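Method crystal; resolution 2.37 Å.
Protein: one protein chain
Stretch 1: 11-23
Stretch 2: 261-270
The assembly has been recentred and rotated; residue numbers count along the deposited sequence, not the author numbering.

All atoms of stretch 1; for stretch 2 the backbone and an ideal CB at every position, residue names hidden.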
# COMPACT_ATOMS: atom_id res chain seq x y z
N GLU B 11 -18.77 3.46 25.02
CA GLU B 11 -17.77 2.82 25.87
C GLU B 11 -17.34 1.47 25.33
O GLU B 11 -18.14 0.72 24.77
CB GLU B 11 -18.29 2.66 27.29
CG GLU B 11 -18.57 3.97 28.02
CD GLU B 11 -18.87 3.75 29.48
OE1 GLU B 11 -18.17 2.93 30.12
OE2 GLU B 11 -19.80 4.39 30.00
N ALA B 12 -16.06 1.15 25.51
CA ALA B 12 -15.54 -0.17 25.21
C ALA B 12 -15.75 -1.07 26.42
O ALA B 12 -15.11 -0.89 27.45
CB ALA B 12 -14.07 -0.10 24.83
N ASN B 13 -16.65 -2.04 26.28
CA ASN B 13 -16.99 -2.94 27.38
C ASN B 13 -16.37 -4.32 27.20
O ASN B 13 -16.65 -5.02 26.23
CB ASN B 13 -18.51 -3.06 27.51
CG ASN B 13 -19.17 -1.74 27.84
OD1 ASN B 13 -20.13 -1.33 27.19
ND2 ASN B 13 -18.65 -1.05 28.86
N TYR B 14 -15.51 -4.69 28.14
CA TYR B 14 -14.83 -5.98 28.10
C TYR B 14 -14.47 -6.45 29.50
O TYR B 14 -14.36 -5.65 30.42
CB TYR B 14 -13.58 -5.90 27.22
CG TYR B 14 -12.58 -4.85 27.67
CD1 TYR B 14 -12.67 -3.54 27.23
CD2 TYR B 14 -11.53 -5.19 28.53
CE1 TYR B 14 -11.76 -2.58 27.64
CE2 TYR B 14 -10.62 -4.24 28.94
CZ TYR B 14 -10.73 -2.94 28.50
OH TYR B 14 -9.82 -1.99 28.90
N SER B 15 -14.29 -7.76 29.66
CA SER B 15 -13.92 -8.33 30.94
C SER B 15 -12.42 -8.56 31.02
O SER B 15 -11.78 -8.88 30.02
CB SER B 15 -14.66 -9.65 31.18
OG SER B 15 -16.06 -9.48 31.05
N ILE B 16 -11.85 -8.39 32.21
CA ILE B 16 -10.42 -8.63 32.41
C ILE B 16 -10.18 -10.05 32.91
O ILE B 16 -10.99 -10.61 33.65
CB ILE B 16 -9.81 -7.62 33.41
CG1 ILE B 16 -10.47 -7.74 34.78
CG2 ILE B 16 -9.93 -6.20 32.88
CD1 ILE B 16 -9.90 -6.80 35.82
N ASP B 17 -9.06 -10.63 32.49
CA ASP B 17 -8.72 -12.00 32.85
C ASP B 17 -7.23 -12.25 32.69
O ASP B 17 -6.73 -12.33 31.56
CB ASP B 17 -9.53 -12.99 32.01
CG ASP B 17 -9.13 -14.43 32.25
OD1 ASP B 17 -8.81 -14.78 33.41
OD2 ASP B 17 -9.14 -15.22 31.28
N ASN B 18 -6.53 -12.39 33.80
CA ASN B 18 -5.07 -12.48 33.80
C ASN B 18 -4.55 -13.90 33.58
O ASN B 18 -3.35 -14.15 33.70
CB ASN B 18 -4.52 -11.93 35.11
CG ASN B 18 -4.77 -10.45 35.27
OD1 ASN B 18 -4.06 -9.62 34.70
ND2 ASN B 18 -5.80 -10.10 36.04
N LYS B 19 -5.45 -14.81 33.24
CA LYS B 19 -5.08 -16.19 32.97
C LYS B 19 -4.99 -16.45 31.47
O LYS B 19 -4.57 -17.52 31.04
CB LYS B 19 -6.09 -17.15 33.61
CG LYS B 19 -6.05 -17.13 35.12
CD LYS B 19 -4.67 -17.51 35.62
CE LYS B 19 -4.46 -19.01 35.64
NZ LYS B 19 -3.17 -19.37 36.30
N LEU B 20 -5.37 -15.45 30.69
CA LEU B 20 -5.43 -15.58 29.24
C LEU B 20 -4.05 -15.83 28.64
O LEU B 20 -3.91 -16.59 27.68
CB LEU B 20 -6.06 -14.33 28.62
CG LEU B 20 -6.17 -14.31 27.10
CD1 LEU B 20 -6.96 -15.52 26.60
CD2 LEU B 20 -6.82 -13.02 26.62
N GLY B 21 -3.03 -15.19 29.20
CA GLY B 21 -1.67 -15.36 28.72
C GLY B 21 -0.74 -15.88 29.79
O GLY B 21 0.47 -15.63 29.75
N ALA B 22 -1.29 -16.61 30.76
CA ALA B 22 -0.49 -17.16 31.84
C ALA B 22 -0.63 -18.67 31.92
O ALA B 22 -1.73 -19.21 31.88
CB ALA B 22 -0.88 -16.52 33.16
N LEU B 23 0.51 -19.36 32.03
CA LEU B 23 0.50 -20.81 32.22
C LEU B 23 0.05 -21.14 33.63
O LEU B 23 0.12 -20.30 34.53
CB LEU B 23 1.88 -21.40 31.93
CG LEU B 23 2.35 -21.32 30.47
CD1 LEU B 23 3.75 -21.89 30.32
CD2 LEU B 23 1.37 -22.04 29.55
N UNK B 261 2.36 -8.20 30.94
CA UNK B 261 0.96 -8.55 31.19
C UNK B 261 0.59 -9.96 30.71
O UNK B 261 1.15 -10.44 29.73
CB UNK B 261 0.05 -7.53 30.51
N UNK B 262 -0.33 -10.60 31.43
CA UNK B 262 -0.82 -11.92 31.04
C UNK B 262 -2.31 -11.84 30.73
O UNK B 262 -2.93 -12.82 30.32
CB UNK B 262 -0.55 -12.95 32.14
N UNK B 263 -2.88 -10.65 30.94
CA UNK B 263 -4.27 -10.39 30.65
C UNK B 263 -4.42 -8.97 30.13
O UNK B 263 -3.51 -8.16 30.27
CB UNK B 263 -5.14 -10.61 31.89
N UNK B 264 -5.57 -8.67 29.53
CA UNK B 264 -5.78 -7.35 28.96
C UNK B 264 -5.92 -6.30 30.07
O UNK B 264 -6.47 -6.57 31.14
CB UNK B 264 -7.02 -7.35 28.06
N UNK B 265 -5.40 -5.11 29.82
CA UNK B 265 -5.44 -4.03 30.79
C UNK B 265 -6.83 -3.39 30.86
O UNK B 265 -7.59 -3.44 29.89
CB UNK B 265 -4.39 -2.97 30.44
N UNK B 266 -7.14 -2.78 32.00
CA UNK B 266 -8.43 -2.11 32.18
C UNK B 266 -8.40 -0.72 31.56
O UNK B 266 -9.44 -0.07 31.42
CB UNK B 266 -8.79 -2.02 33.66
N UNK B 267 -7.21 -0.27 31.20
CA UNK B 267 -7.02 1.04 30.58
C UNK B 267 -6.28 0.92 29.25
O UNK B 267 -5.43 1.74 28.93
CB UNK B 267 -6.25 1.97 31.52
N UNK B 268 -6.62 -0.11 28.48
CA UNK B 268 -5.94 -0.39 27.22
C UNK B 268 -6.18 0.71 26.18
O UNK B 268 -5.35 0.93 25.29
CB UNK B 268 -6.40 -1.74 26.67
N UNK B 269 -7.30 1.41 26.31
CA UNK B 269 -7.63 2.49 25.39
C UNK B 269 -6.70 3.68 25.58
O UNK B 269 -6.44 4.44 24.65
CB UNK B 269 -9.08 2.92 25.58
N UNK B 270 -6.18 3.83 26.80
CA UNK B 270 -5.29 4.94 27.13
C UNK B 270 -3.82 4.55 27.01
O UNK B 270 -2.94 5.37 27.27
CB UNK B 270 -5.58 5.44 28.55

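Position 261 has phi/psi of -57/148, and its CA-to-CB bond points sideways, with nothing of stretch 1 near the ideal CB. The first stretch sets little constraint; the phi value would admit proline among many others. The residue is Pro-261, whose ring stays clear of the other stretch.

Position 262 is far more demanding. Its CB points toward stretch 1 and lies 3.4 Å from the O of Asn-18 and 3.7 Å from both the O of Gly-21 and the CB of Ala-22. A small side chain is called for, and one carrying a donor would satisfy the carbonyl of Asn-18; serine, threonine or perhaps cysteine would suit. Thr-262, with chi1 in the p well, meets both demands: its OG1 donates a hydrogen bond of 2.6 Å to the O of Asn-18, while its CB packs 3.7 Å from the CB of Ala-22. The N of Gly-21 also donates to the O of Thr-262 at 2.6 Å; this bond uses main-chain atoms alone and so does not by itself select a side chain.

At position 263 an ideal CB would sit 2.4 Å from the O of Asp-17 and 2.7 Å from the CA of Asn-18. Both are clashes, so only glycine fits with stretch 1 packed this close, although the backbone angles would allow other residues. Gly-263 lets the chains close to 3.9 Å between its CA and the CA of Asn-18, and its CA makes a CA-H...O contact of 3.3 Å with the O of Asp-17.

Position 264 directs CB sideways, 4.8 Å from the CE2 of Tyr-14. An apolar side chain long enough to turn back to the ring would suit: valine, isoleucine, leucine or methionine. In Ile-264 the end of the side chain does come nearer, and CG2 rests 4.0 Å from the CD2 of Tyr-14. Water 2 bridges the two backbones, donating to the O of Asp-17 and accepting from the N of Ile-264.

Position 265 points away, so many residues would do, but its carbonyl faces the phenol. Ser-265 accepts a 2.8 Å hydrogen bond at O from the OH of Tyr-14, near the ring plane, and its OG accepts from the N of 267.

At 266 the CB points sideways, with room for small or polar groups. Ser-266 fits, its CB 4.4 Å from the CG2 of Ile-16 and its OG farther from that methyl. Position 267 points away, unconstrained by stretch 1; it is Thr-267.

Position 268 aims CB toward the OH of Tyr-14, 4.1 Å away. That hydroxyl already donates to Ser-265, so an aliphatic group packing on the phenol would suit, though a small polar one is not excluded. Ile-268 places CG2 3.8 Å from the CZ of Tyr-14, while the end of its side chain leads away.

Position 269 also points toward stretch 1, but its ideal CB is 5.9 Å from the CB of Ala-12, so a longer apolar chain is needed. Leu-269 spans the gap, CD2 lying 4.0 Å from the CB of Ala-12. Position 270 is out of reach, and Leu-270 makes no contact.

Stretch 2 261-270: PTGISSTILL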
# COMPACT_ATOMS: atom_id res chain seq x y z
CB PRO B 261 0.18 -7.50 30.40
CG PRO B 261 1.10 -6.33 30.34
CD PRO B 261 2.48 -6.91 30.23
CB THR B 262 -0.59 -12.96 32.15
OG1 THR B 262 -1.33 -12.60 33.32
CG2 THR B 262 0.89 -13.04 32.50
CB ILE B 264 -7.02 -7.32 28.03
CG1 ILE B 264 -7.08 -6.00 27.26
CG2 ILE B 264 -8.31 -7.57 28.82
CD1 ILE B 264 -8.04 -6.02 26.09
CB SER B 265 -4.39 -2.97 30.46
OG SER B 265 -4.49 -1.86 31.33
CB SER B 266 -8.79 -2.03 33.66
OG SER B 266 -7.86 -1.23 34.37
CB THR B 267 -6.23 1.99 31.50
OG1 THR B 267 -4.97 1.41 31.82
CG2 THR B 267 -7.00 2.26 32.78
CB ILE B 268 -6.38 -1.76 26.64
CG1 ILE B 268 -5.51 -2.15 25.45
CG2 ILE B 268 -7.86 -1.73 26.27
CD1 ILE B 268 -4.05 -2.27 25.78
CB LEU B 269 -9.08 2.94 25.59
CG LEU B 269 -10.14 2.34 24.65
CD1 LEU B 269 -10.17 0.83 24.73
CD2 LEU B 269 -11.50 2.93 24.96
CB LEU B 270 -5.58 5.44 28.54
CG LEU B 270 -7.01 5.90 28.85
CD1 LEU B 270 -7.14 6.27 30.32
CD2 LEU B 270 -7.41 7.06 27.96
O HOH W 1 -9.75 0.61 28.00
O HOH W 2 -7.31 -10.73 29.30
O HOH W 3 2.27 -12.82 28.72
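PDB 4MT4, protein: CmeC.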